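Local coordinates for protein agmatinase (Deinococcus radiodurans, PDB 1WOH) that probably hydrolyses agmatine to putrescine and urea, as an arginase-family enzyme that binds two manganese ions per subunit, at residues A[119-124]-A[145-150]; A[139-144]-A[161-166]; A[95-100]-A[155-160]; A[129-134]-A[223-228]. All blocks are in the same frame, centred on the assembly; numbering follows the deposited sequence.

Interaction 1: residues A[119-124]-A[145-150]; sequences GDHSVS and HLDFTD
The binuclear manganese site brings His121 and Asp147 together. Both are ligands of the first manganese ion, although no metal is bound to this chain in the model. Each residue comes from a loop that follows a strand of the central sheet. They are the residues that meet between 119-124 and 145-150. His121 ND1 lies 3.1 Å from Asp147 OD2. Ring and carboxylate planes are almost perpendicular, 86° apart. Asp147 has a left-handed backbone conformation, and its CG lies beside its own backbone N (chi1 -65°), which turns the carboxylate to the histidine. The other ring nitrogen, His121 NE2, is hydrogen-bonded to Ser227 on strand 223-229. Glu274 accepts a bond from the backbone N of His121.

The turn that carries the histidine is itself fixed. Asp120 OD1 accepts from Ser122 N at 2.7 Å, closing an Asx turn. The N-H to acceptor angle is a bent 135°. Ser122 OG donates to Asp120 OD1 at 2.7 Å as well, on the syn lone-pair side. Two donors thus grip one carboxylate oxygen at the start of the 3-10 segment 121-123.

Ser227 engages NE2, while ND1 turns to the carboxylate of the second ligand. This geometry is consistent with ND1 being the nitrogen that coordinates manganese, with Asp147 OD2 close enough to share the same ion.

Interaction 2: residues A[139-144]-A[161-166]; sequences VVQLDA and SPFRRA
Val139 and Phe163 mark the closest backbone approach, 9.3 Å between their CA atoms, where strand 137-142 passes helix 162-169 of the same beta-alpha-beta unit. The gap is filled by the Phe163 ring. Val139 CG1 meets Phe163 CE2 at 3.9 Å, an ordinary apolar contact. Gln141 makes the closer approach. Its CG points away from the backbone N (chi1 164°) and the chain runs on extended. This carries the amide out to the ring, and the two side chains come from opposite directions. Gln141 OE1 lies over one ring face, and Gln141 NE2 is 3.3 Å from Phe163 CE1. The amide is tilted 37° from the ring plane, so this is not a flat stack.

Polar bonds set the amide's rotation. Gln141 NE2 donates to Asp143 OD2 at 3.0 Å and 162°, within the amide plane but from above the carboxylate plane. NE2 also bonds to Leu146 O, and OE1 pairs with the Thr178 hydroxyl. The Phe163 ring continues to His121, standing nearly upright to that ring.

A buried amide with three polar partners fixes one oxygen of Asp143, a ligand of both manganese ions. Gln141 is thus a second-shell residue of the metal site.

Interaction 3: residues A[95-100]-A[155-160]; sequences LAHDRI and TKWSNS
His97 is the residue of 95-100 that reaches Trp157, from one turn into helix 93-108. Its CG lies beside the backbone N (chi1 -66°), and the ring leaves the helix toward the loop 155-160. His97 CE1 leads, standing 3.6 Å from Trp157 CD2. The imidazole presents its edge to the indole face in an offset edge-to-face pair. The ring planes stand at 75°, and the centroid of the five-membered indole ring is 5.1 Å from that of the imidazole. Lys156 CB covers the other indole face, 4.2 Å above its plane. A water closes the pair on the backbone side. It lies 2.9 Å from His97 NE2, in the imidazole plane, and donates to Trp157 O at 2.7 Å.

The next two residues face other partners. Asp98 forms a salt bridge with Arg129. Arg99 forms one with Asp154 of the second subunit. Ile100 then packs on Pro126 of helix 124-128.

Two ST turns shape the loop. Thr155 OG1 accepts from Trp157 N at 3.3 Å, and Ser158 OG accepts from Ser160 N at 3.2 Å. Trp157 also packs on Leu91 of the second subunit. The helix and the loop are therefore joined close to a subunit interface, by an aromatic C-H edge set against an indole face and by a water bridge, without a direct hydrogen bond.

Interaction 4: residues A[129-134]-A[223-228]; sequences RAFADV and NVYFSV
Phe131 and Tyr225 lie 9.1 Å apart at their CA atoms, and Val134 and Asn223 close to 7.3 Å, as the loop after helix 124-128 runs past strand 223-229. The loop folds into a type I turn from Phe131 to Val134, closed by Val134 N to Phe131 O at 3.1 Å. One of the two pairs is aromatic. Tyr225 turns its edge to the face of Phe131, with planes at 82° and centroids 5.2 Å apart. Tyr225 CE1 is 3.8 Å from Phe131 CE1. Tyr225 CG is anti to the backbone N (chi1 175°), which sends the ring off the strand to the loop.

Strand 223-229 lies inside the parallel eight-stranded sheet of the arginase-type alpha/beta fold, between strands 266-273 and 137-142. The loop packs on one side of this strand, through Tyr225 and Asn223. The Tyr225 hydroxyl is hydrogen-bonded to Asp271 on strand 266-273. Phe131 also makes a cation-pi contact with Arg108 of helix 93-108.

Val134, which ends the turn, makes the second contact. Its CG1 packs on Asn223 CB at 3.5 Å and lies 3.7 Å from Asn223 ND2. Asn223 ND2 bonds to Pro135 O, so its polar end is held by the same loop.

Overall arrangement
The contacts lie in one arginase-family fold, on strands of the central parallel sheet and the loops and helices around it. Interactions 1 and 2 are closest, with centres about 6 Å apart, and both hold manganese ligands. Interaction 4 shares the sheet with interaction 2, because strands 137-142 and 223-229 are neighbours in it. Their centres are about 11 Å apart. Interaction 3 lies farther out, about 17 Å from interaction 4 between centres, and borders another subunit. Along the chain, 95-100 comes first, then 119-124, 129-134, 139-144, 145-150, 155-160, 161-166 and 223-228. The loop between strand 137-142 and helix 162-169 holds 145-150 and 155-160, and its ends belong to interaction 2. It thus links the metal site to the subunit interface.

Interaction 1: residues A[119-124]-A[145-150]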
loop_
_atom_site.group_PDB
_atom_site.type_symbol
_atom_site.label_atom_id
_atom_site.label_comp_id
_atom_site.label_asym_id
_atom_site.label_seq_id
_atom_site.Cartn_x
_atom_site.Cartn_y
_atom_site.Cartn_z
ATOM N N GLY A 119 1.630 -19.931 -8.657
ATOM C CA GLY A 119 2.256 -21.064 -7.994
ATOM C C GLY A 119 3.756 -20.886 -7.839
ATOM O O GLY A 119 4.386 -20.279 -8.704
ATOM N N ASP A 120 4.337 -21.390 -6.748
ATOM C CA ASP A 120 5.778 -21.260 -6.578
ATOM C C ASP A 120 6.425 -22.234 -7.548
ATOM O O ASP A 120 5.743 -23.067 -8.135
ATOM C CB ASP A 120 6.221 -21.516 -5.121
ATOM C CG ASP A 120 6.001 -22.948 -4.663
ATOM O OD1 ASP A 120 6.444 -23.889 -5.362
ATOM O OD2 ASP A 120 5.398 -23.124 -3.580
ATOM N N HIS A 121 7.733 -22.137 -7.728
ATOM C CA HIS A 121 8.389 -22.999 -8.705
ATOM C C HIS A 121 8.307 -24.506 -8.471
ATOM O O HIS A 121 8.496 -25.296 -9.405
ATOM C CB HIS A 121 9.850 -22.584 -8.885
ATOM C CG HIS A 121 10.342 -22.761 -10.287
ATOM N ND1 HIS A 121 11.388 -22.033 -10.812
ATOM C CD2 HIS A 121 9.890 -23.550 -11.292
ATOM C CE1 HIS A 121 11.555 -22.362 -12.082
ATOM N NE2 HIS A 121 10.659 -23.279 -12.398
ATOM N N SER A 122 8.011 -24.919 -7.246
ATOM C CA SER A 122 7.930 -26.344 -6.975
ATOM C C SER A 122 6.864 -27.024 -7.834
ATOM O O SER A 122 6.920 -28.235 -8.044
ATOM C CB SER A 122 7.630 -26.602 -5.495
ATOM O OG SER A 122 6.236 -26.557 -5.235
ATOM N N VAL A 123 5.901 -26.256 -8.342
ATOM C CA VAL A 123 4.849 -26.853 -9.162
ATOM C C VAL A 123 5.366 -27.413 -10.494
ATOM O O VAL A 123 4.705 -28.255 -11.110
ATOM C CB VAL A 123 3.699 -25.849 -9.444
ATOM C CG1 VAL A 123 3.125 -25.331 -8.128
ATOM C CG2 VAL A 123 4.196 -24.707 -10.318
ATOM N N SER A 124 6.535 -26.956 -10.938
ATOM C CA SER A 124 7.102 -27.435 -12.202
ATOM C C SER A 124 7.370 -28.937 -12.163
ATOM O O SER A 124 7.317 -29.604 -13.193
ATOM C CB SER A 124 8.407 -26.708 -12.531
ATOM O OG SER A 124 8.190 -25.324 -12.729
ATOM N N HIS A 145 17.562 -18.363 -10.424
ATOM C CA HIS A 145 18.107 -19.470 -9.642
ATOM C C HIS A 145 18.111 -20.794 -10.409
ATOM O O HIS A 145 17.275 -21.020 -11.280
ATOM C CB HIS A 145 17.303 -19.607 -8.336
ATOM C CG HIS A 145 17.127 -18.311 -7.602
ATOM N ND1 HIS A 145 15.920 -17.644 -7.544
ATOM C CD2 HIS A 145 18.011 -17.542 -6.924
ATOM C CE1 HIS A 145 16.070 -16.522 -6.861
ATOM N NE2 HIS A 145 17.331 -16.436 -6.474
ATOM N N LEU A 146 19.056 -21.674 -10.086
ATOM C CA LEU A 146 19.146 -22.953 -10.782
ATOM C C LEU A 146 18.000 -23.913 -10.447
ATOM O O LEU A 146 17.488 -24.603 -11.326
ATOM C CB LEU A 146 20.490 -23.624 -10.487
ATOM C CG LEU A 146 20.778 -24.905 -11.278
ATOM C CD1 LEU A 146 20.846 -24.600 -12.772
ATOM C CD2 LEU A 146 22.087 -25.503 -10.799
ATOM N N ASP A 147 17.604 -23.952 -9.177
ATOM C CA ASP A 147 16.517 -24.820 -8.719
ATOM C C ASP A 147 16.695 -26.301 -9.090
ATOM O O ASP A 147 15.761 -26.971 -9.553
ATOM C CB ASP A 147 15.171 -24.289 -9.233
ATOM C CG ASP A 147 14.825 -22.924 -8.648
ATOM O OD1 ASP A 147 15.342 -22.595 -7.559
ATOM O OD2 ASP A 147 14.032 -22.178 -9.263
ATOM N N PHE A 148 17.905 -26.797 -8.861
ATOM C CA PHE A 148 18.263 -28.187 -9.129
ATOM C C PHE A 148 18.828 -28.792 -7.836
ATOM O O PHE A 148 19.638 -29.719 -7.865
ATOM C CB PHE A 148 19.329 -28.256 -10.229
ATOM C CG PHE A 148 19.457 -29.612 -10.868
ATOM C CD1 PHE A 148 18.401 -30.150 -11.592
ATOM C CD2 PHE A 148 20.637 -30.350 -10.751
ATOM C CE1 PHE A 148 18.507 -31.405 -12.196
ATOM C CE2 PHE A 148 20.752 -31.605 -11.349
ATOM C CZ PHE A 148 19.681 -32.129 -12.072
ATOM N N THR A 149 18.388 -28.262 -6.701
ATOM C CA THR A 149 18.864 -28.738 -5.403
ATOM C C THR A 149 18.194 -30.046 -4.978
ATOM O O THR A 149 17.018 -30.265 -5.244
ATOM C CB THR A 149 18.634 -27.643 -4.335
ATOM O OG1 THR A 149 19.545 -26.563 -4.577
ATOM C CG2 THR A 149 18.842 -28.189 -2.923
ATOM N N ASP A 150 18.954 -30.928 -4.335
ATOM C CA ASP A 150 18.396 -32.197 -3.872
ATOM C C ASP A 150 17.522 -31.937 -2.639
ATOM O O ASP A 150 16.302 -32.105 -2.688
ATOM C CB ASP A 150 19.522 -33.184 -3.533
ATOM C CG ASP A 150 18.996 -34.530 -3.060
ATOM O OD1 ASP A 150 17.759 -34.717 -3.055
ATOM O OD2 ASP A 150 19.822 -35.400 -2.695
#

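Interaction 2: residues A[139-144]-A[161-166]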
loop_
_atom_site.group_PDB
_atom_site.type_symbol
_atom_site.label_atom_id
_atom_site.label_comp_id
_atom_site.label_asym_id
_atom_site.label_seq_id
_atom_site.Cartn_x
_atom_site.Cartn_y
_atom_site.Cartn_z
ATOM N N VAL A 139 14.107 -28.799 -21.470
ATOM C CA VAL A 139 13.467 -27.695 -20.767
ATOM C C VAL A 139 14.305 -26.448 -20.951
ATOM O O VAL A 139 15.530 -26.484 -20.795
ATOM C CB VAL A 139 13.332 -27.941 -19.240
ATOM C CG1 VAL A 139 12.867 -26.643 -18.538
ATOM C CG2 VAL A 139 12.333 -29.047 -18.977
ATOM N N VAL A 140 13.646 -25.355 -21.334
ATOM C CA VAL A 140 14.313 -24.066 -21.478
ATOM C C VAL A 140 13.764 -23.305 -20.279
ATOM O O VAL A 140 12.575 -23.015 -20.201
ATOM C CB VAL A 140 13.935 -23.349 -22.794
ATOM C CG1 VAL A 140 14.436 -21.908 -22.754
ATOM C CG2 VAL A 140 14.577 -24.074 -23.978
ATOM N N GLN A 141 14.654 -23.007 -19.344
ATOM C CA GLN A 141 14.295 -22.356 -18.093
ATOM C C GLN A 141 14.833 -20.936 -17.925
ATOM O O GLN A 141 16.048 -20.722 -17.975
ATOM C CB GLN A 141 14.806 -23.261 -16.953
ATOM C CG GLN A 141 14.898 -22.642 -15.576
ATOM C CD GLN A 141 15.708 -23.500 -14.603
ATOM O OE1 GLN A 141 16.339 -24.489 -14.997
ATOM N NE2 GLN A 141 15.708 -23.113 -13.330
ATOM N N LEU A 142 13.932 -19.968 -17.744
ATOM C CA LEU A 142 14.342 -18.579 -17.503
ATOM C C LEU A 142 14.264 -18.493 -15.985
ATOM O O LEU A 142 13.225 -18.793 -15.401
ATOM C CB LEU A 142 13.369 -17.585 -18.138
ATOM C CG LEU A 142 13.303 -17.543 -19.669
ATOM C CD1 LEU A 142 12.464 -16.356 -20.086
ATOM C CD2 LEU A 142 14.693 -17.412 -20.259
ATOM N N ASP A 143 15.340 -18.068 -15.340
ATOM C CA ASP A 143 15.337 -18.087 -13.880
ATOM C C ASP A 143 16.586 -17.420 -13.329
ATOM O O ASP A 143 17.653 -17.476 -13.947
ATOM C CB ASP A 143 15.344 -19.565 -13.450
ATOM C CG ASP A 143 14.726 -19.808 -12.094
ATOM O OD1 ASP A 143 14.806 -18.925 -11.216
ATOM O OD2 ASP A 143 14.174 -20.918 -11.904
ATOM N N ALA A 144 16.464 -16.796 -12.163
ATOM C CA ALA A 144 17.617 -16.192 -11.516
ATOM C C ALA A 144 18.311 -17.307 -10.733
ATOM O O ALA A 144 19.489 -17.214 -10.413
ATOM C CB ALA A 144 17.172 -15.096 -10.553
ATOM N N SER A 161 14.053 -27.276 -5.623
ATOM C CA SER A 161 14.294 -28.632 -6.132
ATOM C C SER A 161 13.415 -29.171 -7.273
ATOM O O SER A 161 13.571 -30.331 -7.656
ATOM C CB SER A 161 14.165 -29.640 -4.983
ATOM O OG SER A 161 15.000 -29.320 -3.887
ATOM N N PRO A 162 12.519 -28.356 -7.852
ATOM C CA PRO A 162 11.690 -28.935 -8.917
ATOM C C PRO A 162 12.344 -29.669 -10.082
ATOM O O PRO A 162 11.864 -30.730 -10.491
ATOM C CB PRO A 162 10.835 -27.754 -9.370
ATOM C CG PRO A 162 11.729 -26.590 -9.152
ATOM C CD PRO A 162 12.338 -26.894 -7.795
ATOM N N PHE A 163 13.425 -29.123 -10.629
ATOM C CA PHE A 163 14.062 -29.784 -11.759
ATOM C C PHE A 163 14.880 -31.004 -11.373
ATOM O O PHE A 163 15.122 -31.882 -12.200
ATOM C CB PHE A 163 14.895 -28.774 -12.549
ATOM C CG PHE A 163 14.063 -27.694 -13.167
ATOM C CD1 PHE A 163 14.121 -26.389 -12.689
ATOM C CD2 PHE A 163 13.164 -27.998 -14.183
ATOM C CE1 PHE A 163 13.284 -25.395 -13.217
ATOM C CE2 PHE A 163 12.323 -27.017 -14.718
ATOM C CZ PHE A 163 12.385 -25.714 -14.232
ATOM N N ARG A 164 15.285 -31.070 -10.110
ATOM C CA ARG A 164 16.044 -32.212 -9.619
ATOM C C ARG A 164 15.043 -33.357 -9.468
ATOM O O ARG A 164 15.313 -34.493 -9.872
ATOM C CB ARG A 164 16.690 -31.873 -8.269
ATOM C CG ARG A 164 17.717 -32.892 -7.784
ATOM C CD ARG A 164 18.901 -32.994 -8.744
ATOM N NE ARG A 164 19.961 -33.846 -8.206
ATOM C CZ ARG A 164 20.947 -33.422 -7.418
ATOM N NH1 ARG A 164 21.036 -32.141 -7.067
ATOM N NH2 ARG A 164 21.839 -34.289 -6.959
ATOM N N ARG A 165 13.878 -33.049 -8.898
ATOM C CA ARG A 165 12.825 -34.042 -8.713
ATOM C C ARG A 165 12.314 -34.491 -10.080
ATOM O O ARG A 165 12.054 -35.670 -10.303
ATOM C CB ARG A 165 11.660 -33.455 -7.911
ATOM C CG ARG A 165 11.983 -33.108 -6.460
ATOM C CD ARG A 165 12.207 -34.373 -5.628
ATOM N NE ARG A 165 13.575 -34.870 -5.721
ATOM C CZ ARG A 165 14.615 -34.295 -5.128
ATOM N NH1 ARG A 165 14.441 -33.202 -4.396
ATOM N NH2 ARG A 165 15.831 -34.808 -5.263
ATOM N N ALA A 166 12.176 -33.536 -10.995
ATOM C CA ALA A 166 11.698 -33.839 -12.337
ATOM C C ALA A 166 12.614 -34.836 -13.050
ATOM O O ALA A 166 12.150 -35.841 -13.601
ATOM C CB ALA A 166 11.582 -32.543 -13.157
#

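Interaction 3: residues A[95-100]-A[155-160]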
loop_
_atom_site.group_PDB
_atom_site.type_symbol
_atom_site.label_atom_id
_atom_site.label_comp_id
_atom_site.label_asym_id
_atom_site.label_seq_id
_atom_site.Cartn_x
_atom_site.Cartn_y
_atom_site.Cartn_z
ATOM N N LEU A 95 0.040 -35.216 -2.008
ATOM C CA LEU A 95 -1.302 -35.317 -2.582
ATOM C C LEU A 95 -1.479 -34.189 -3.595
ATOM O O LEU A 95 -2.030 -34.386 -4.682
ATOM C CB LEU A 95 -2.373 -35.198 -1.490
ATOM C CG LEU A 95 -3.826 -35.093 -1.974
ATOM C CD1 LEU A 95 -4.185 -36.307 -2.832
ATOM C CD2 LEU A 95 -4.759 -34.987 -0.776
ATOM N N ALA A 96 -1.004 -33.001 -3.233
ATOM C CA ALA A 96 -1.110 -31.855 -4.124
ATOM C C ALA A 96 -0.394 -32.192 -5.433
ATOM O O ALA A 96 -0.928 -31.959 -6.520
ATOM C CB ALA A 96 -0.483 -30.619 -3.471
ATOM N N HIS A 97 0.808 -32.756 -5.323
ATOM C CA HIS A 97 1.590 -33.138 -6.497
ATOM C C HIS A 97 0.817 -34.096 -7.403
ATOM O O HIS A 97 0.783 -33.929 -8.622
ATOM C CB HIS A 97 2.901 -33.810 -6.075
ATOM C CG HIS A 97 3.847 -32.901 -5.349
ATOM N ND1 HIS A 97 4.953 -33.369 -4.674
ATOM C CD2 HIS A 97 3.857 -31.553 -5.200
ATOM C CE1 HIS A 97 5.603 -32.351 -4.138
ATOM N NE2 HIS A 97 4.960 -31.237 -4.443
ATOM N N ASP A 98 0.200 -35.111 -6.808
ATOM C CA ASP A 98 -0.538 -36.078 -7.603
ATOM C C ASP A 98 -1.705 -35.425 -8.327
ATOM O O ASP A 98 -1.976 -35.743 -9.481
ATOM C CB ASP A 98 -1.026 -37.235 -6.726
ATOM C CG ASP A 98 0.125 -38.064 -6.169
ATOM O OD1 ASP A 98 1.239 -38.001 -6.735
ATOM O OD2 ASP A 98 -0.083 -38.790 -5.174
ATOM N N ARG A 99 -2.387 -34.501 -7.665
ATOM C CA ARG A 99 -3.513 -33.829 -8.300
ATOM C C ARG A 99 -3.065 -32.926 -9.443
ATOM O O ARG A 99 -3.749 -32.825 -10.464
ATOM C CB ARG A 99 -4.309 -33.033 -7.272
ATOM C CG ARG A 99 -5.103 -33.929 -6.347
ATOM C CD ARG A 99 -6.164 -33.161 -5.609
ATOM N NE ARG A 99 -6.816 -33.986 -4.598
ATOM C CZ ARG A 99 -7.472 -33.486 -3.559
ATOM N NH1 ARG A 99 -7.557 -32.171 -3.408
ATOM N NH2 ARG A 99 -8.026 -34.293 -2.668
ATOM N N ILE A 100 -1.917 -32.280 -9.272
ATOM C CA ILE A 100 -1.370 -31.398 -10.300
ATOM C C ILE A 100 -0.989 -32.200 -11.548
ATOM O O ILE A 100 -1.297 -31.805 -12.675
ATOM C CB ILE A 100 -0.126 -30.646 -9.768
ATOM C CG1 ILE A 100 -0.551 -29.694 -8.644
ATOM C CG2 ILE A 100 0.546 -29.870 -10.893
ATOM C CD1 ILE A 100 0.598 -29.133 -7.827
ATOM N N THR A 155 13.674 -30.770 3.315
ATOM C CA THR A 155 12.622 -31.251 2.438
ATOM C C THR A 155 13.134 -31.453 1.022
ATOM O O THR A 155 14.113 -30.821 0.605
ATOM C CB THR A 155 11.417 -30.287 2.395
ATOM O OG1 THR A 155 10.335 -30.913 1.692
ATOM C CG2 THR A 155 11.798 -28.986 1.689
ATOM N N LYS A 156 12.456 -32.336 0.297
ATOM C CA LYS A 156 12.785 -32.650 -1.085
ATOM C C LYS A 156 11.865 -31.891 -2.039
ATOM O O LYS A 156 12.127 -31.847 -3.243
ATOM C CB LYS A 156 12.589 -34.147 -1.348
ATOM C CG LYS A 156 13.541 -35.083 -0.611
ATOM C CD LYS A 156 14.771 -35.385 -1.445
ATOM C CE LYS A 156 15.661 -36.429 -0.771
ATOM N NZ LYS A 156 16.851 -36.756 -1.607
ATOM N N TRP A 157 10.801 -31.290 -1.505
ATOM C CA TRP A 157 9.823 -30.603 -2.347
ATOM C C TRP A 157 9.804 -29.077 -2.336
ATOM O O TRP A 157 8.778 -28.495 -2.690
ATOM C CB TRP A 157 8.404 -31.066 -1.993
ATOM C CG TRP A 157 8.280 -32.500 -1.607
ATOM C CD1 TRP A 157 7.870 -32.988 -0.399
ATOM C CD2 TRP A 157 8.549 -33.634 -2.429
ATOM N NE1 TRP A 157 7.867 -34.359 -0.419
ATOM C CE2 TRP A 157 8.279 -34.784 -1.654
ATOM C CE3 TRP A 157 8.993 -33.794 -3.746
ATOM C CZ2 TRP A 157 8.439 -36.075 -2.152
ATOM C CZ3 TRP A 157 9.152 -35.080 -4.242
ATOM C CH2 TRP A 157 8.876 -36.204 -3.445
ATOM N N SER A 158 10.890 -28.425 -1.931
ATOM C CA SER A 158 10.900 -26.960 -1.907
ATOM C C SER A 158 10.952 -26.419 -3.327
ATOM O O SER A 158 11.118 -27.182 -4.281
ATOM C CB SER A 158 12.107 -26.425 -1.129
ATOM O OG SER A 158 13.307 -26.580 -1.871
ATOM N N ASN A 159 10.866 -25.319 -3.484
ATOM C CA ASN A 159 10.949 -24.735 -4.814
ATOM C C ASN A 159 12.390 -24.685 -5.323
ATOM O O ASN A 159 12.655 -24.170 -6.411
ATOM C CB ASN A 159 10.305 -23.338 -4.846
ATOM C CG ASN A 159 10.971 -22.342 -3.908
ATOM O OD1 ASN A 159 11.636 -22.740 -2.949
ATOM N ND2 ASN A 159 10.811 -21.054 -4.180
ATOM N N SER A 160 13.241 -24.962 -4.582
ATOM C CA SER A 160 14.634 -24.975 -5.025
ATOM C C SER A 160 14.999 -26.338 -5.635
ATOM O O SER A 160 16.117 -26.521 -6.127
ATOM C CB SER A 160 15.576 -24.693 -3.847
ATOM O OG SER A 160 15.343 -23.412 -3.296
HETATM O O HOH W 1 6.264 -28.874 -3.468
#

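Interaction 4: residues A[129-134]-A[223-228]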
loop_
_atom_site.group_PDB
_atom_site.type_symbol
_atom_site.label_atom_id
_atom_site.label_comp_id
_atom_site.label_asym_id
_atom_site.label_seq_id
_atom_site.Cartn_x
_atom_site.Cartn_y
_atom_site.Cartn_z
ATOM N N ARG A 129 5.804 -34.131 -14.709
ATOM C CA ARG A 129 5.517 -35.561 -14.682
ATOM C C ARG A 129 4.466 -35.931 -15.725
ATOM O O ARG A 129 4.362 -37.091 -16.129
ATOM C CB ARG A 129 5.034 -36.004 -13.296
ATOM C CG ARG A 129 6.090 -35.927 -12.207
ATOM C CD ARG A 129 5.698 -36.746 -10.968
ATOM N NE ARG A 129 4.437 -36.315 -10.372
ATOM C CZ ARG A 129 3.988 -36.740 -9.193
ATOM N NH1 ARG A 129 4.702 -37.609 -8.484
ATOM N NH2 ARG A 129 2.831 -36.303 -8.719
ATOM N N ALA A 130 3.691 -34.946 -16.166
ATOM C CA ALA A 130 2.654 -35.198 -17.157
ATOM C C ALA A 130 3.207 -35.308 -18.576
ATOM O O ALA A 130 2.455 -35.560 -19.518
ATOM C CB ALA A 130 1.601 -34.104 -17.096
ATOM N N PHE A 131 4.515 -35.120 -18.728
ATOM C CA PHE A 131 5.158 -35.189 -20.039
ATOM C C PHE A 131 6.110 -36.383 -20.130
ATOM O O PHE A 131 7.107 -36.348 -20.847
ATOM C CB PHE A 131 5.934 -33.895 -20.315
ATOM C CG PHE A 131 5.063 -32.670 -20.390
ATOM C CD1 PHE A 131 4.462 -32.150 -19.244
ATOM C CD2 PHE A 131 4.834 -32.043 -21.611
ATOM C CE1 PHE A 131 3.641 -31.019 -19.315
ATOM C CE2 PHE A 131 4.017 -30.912 -21.698
ATOM C CZ PHE A 131 3.419 -30.398 -20.549
ATOM N N ALA A 132 5.795 -37.443 -19.399
ATOM C CA ALA A 132 6.639 -38.632 -19.399
ATOM C C ALA A 132 6.768 -39.275 -20.780
ATOM O O ALA A 132 7.779 -39.908 -21.079
ATOM C CB ALA A 132 6.095 -39.649 -18.400
ATOM N N ASP A 133 5.755 -39.102 -21.623
ATOM C CA ASP A 133 5.772 -39.704 -22.953
ATOM C C ASP A 133 6.422 -38.861 -24.043
ATOM O O ASP A 133 6.362 -39.218 -25.219
ATOM C CB ASP A 133 4.347 -40.083 -23.378
ATOM C CG ASP A 133 3.443 -38.877 -23.551
ATOM O OD1 ASP A 133 2.221 -39.072 -23.722
ATOM O OD2 ASP A 133 3.950 -37.736 -23.524
ATOM N N VAL A 134 7.037 -37.745 -23.662
ATOM C CA VAL A 134 7.700 -36.886 -24.641
ATOM C C VAL A 134 9.161 -37.301 -24.796
ATOM O O VAL A 134 9.965 -37.168 -23.871
ATOM C CB VAL A 134 7.634 -35.397 -24.219
ATOM C CG1 VAL A 134 8.370 -34.535 -25.233
ATOM C CG2 VAL A 134 6.185 -34.957 -24.101
ATOM N N ASN A 223 11.943 -31.247 -28.511
ATOM C CA ASN A 223 10.629 -31.096 -27.904
ATOM C C ASN A 223 10.978 -30.257 -26.686
ATOM O O ASN A 223 11.715 -30.709 -25.809
ATOM C CB ASN A 223 10.060 -32.440 -27.459
ATOM C CG ASN A 223 9.616 -33.290 -28.623
ATOM O OD1 ASN A 223 8.934 -32.804 -29.527
ATOM N ND2 ASN A 223 9.988 -34.566 -28.607
ATOM N N VAL A 224 10.460 -29.038 -26.643
ATOM C CA VAL A 224 10.776 -28.125 -25.557
ATOM C C VAL A 224 9.620 -27.693 -24.664
ATOM O O VAL A 224 8.520 -27.393 -25.130
ATOM C CB VAL A 224 11.458 -26.852 -26.128
ATOM C CG1 VAL A 224 11.631 -25.790 -25.031
ATOM C CG2 VAL A 224 12.805 -27.221 -26.730
ATOM N N TYR A 225 9.893 -27.683 -23.363
ATOM C CA TYR A 225 8.945 -27.235 -22.354
ATOM C C TYR A 225 9.584 -25.948 -21.843
ATOM O O TYR A 225 10.774 -25.936 -21.512
ATOM C CB TYR A 225 8.863 -28.252 -21.215
ATOM C CG TYR A 225 7.996 -27.835 -20.047
ATOM C CD1 TYR A 225 6.684 -28.298 -19.923
ATOM C CD2 TYR A 225 8.506 -27.017 -19.039
ATOM C CE1 TYR A 225 5.902 -27.965 -18.815
ATOM C CE2 TYR A 225 7.734 -26.673 -17.931
ATOM C CZ TYR A 225 6.440 -27.151 -17.824
ATOM O OH TYR A 225 5.690 -26.834 -16.715
ATOM N N PHE A 226 8.812 -24.866 -21.813
ATOM C CA PHE A 226 9.302 -23.570 -21.334
ATOM C C PHE A 226 8.905 -23.385 -19.877
ATOM O O PHE A 226 7.735 -23.532 -19.535
ATOM C CB PHE A 226 8.656 -22.416 -22.115
ATOM C CG PHE A 226 9.186 -22.222 -23.508
ATOM C CD1 PHE A 226 8.307 -22.004 -24.564
ATOM C CD2 PHE A 226 10.550 -22.192 -23.758
ATOM C CE1 PHE A 226 8.777 -21.753 -25.852
ATOM C CE2 PHE A 226 11.036 -21.941 -25.042
ATOM C CZ PHE A 226 10.146 -21.721 -26.092
ATOM N N SER A 227 9.873 -23.077 -19.017
ATOM C CA SER A 227 9.556 -22.795 -17.623
ATOM C C SER A 227 10.034 -21.376 -17.382
ATOM O O SER A 227 11.230 -21.101 -17.446
ATOM C CB SER A 227 10.271 -23.740 -16.655
ATOM O OG SER A 227 9.947 -23.372 -15.321
ATOM N N VAL A 228 9.098 -20.469 -17.127
ATOM C CA VAL A 228 9.458 -19.082 -16.894
ATOM C C VAL A 228 9.233 -18.676 -15.445
ATOM O O VAL A 228 8.096 -18.577 -14.990
ATOM C CB VAL A 228 8.639 -18.124 -17.789
ATOM C CG1 VAL A 228 9.049 -16.670 -17.504
ATOM C CG2 VAL A 228 8.870 -18.466 -19.261
#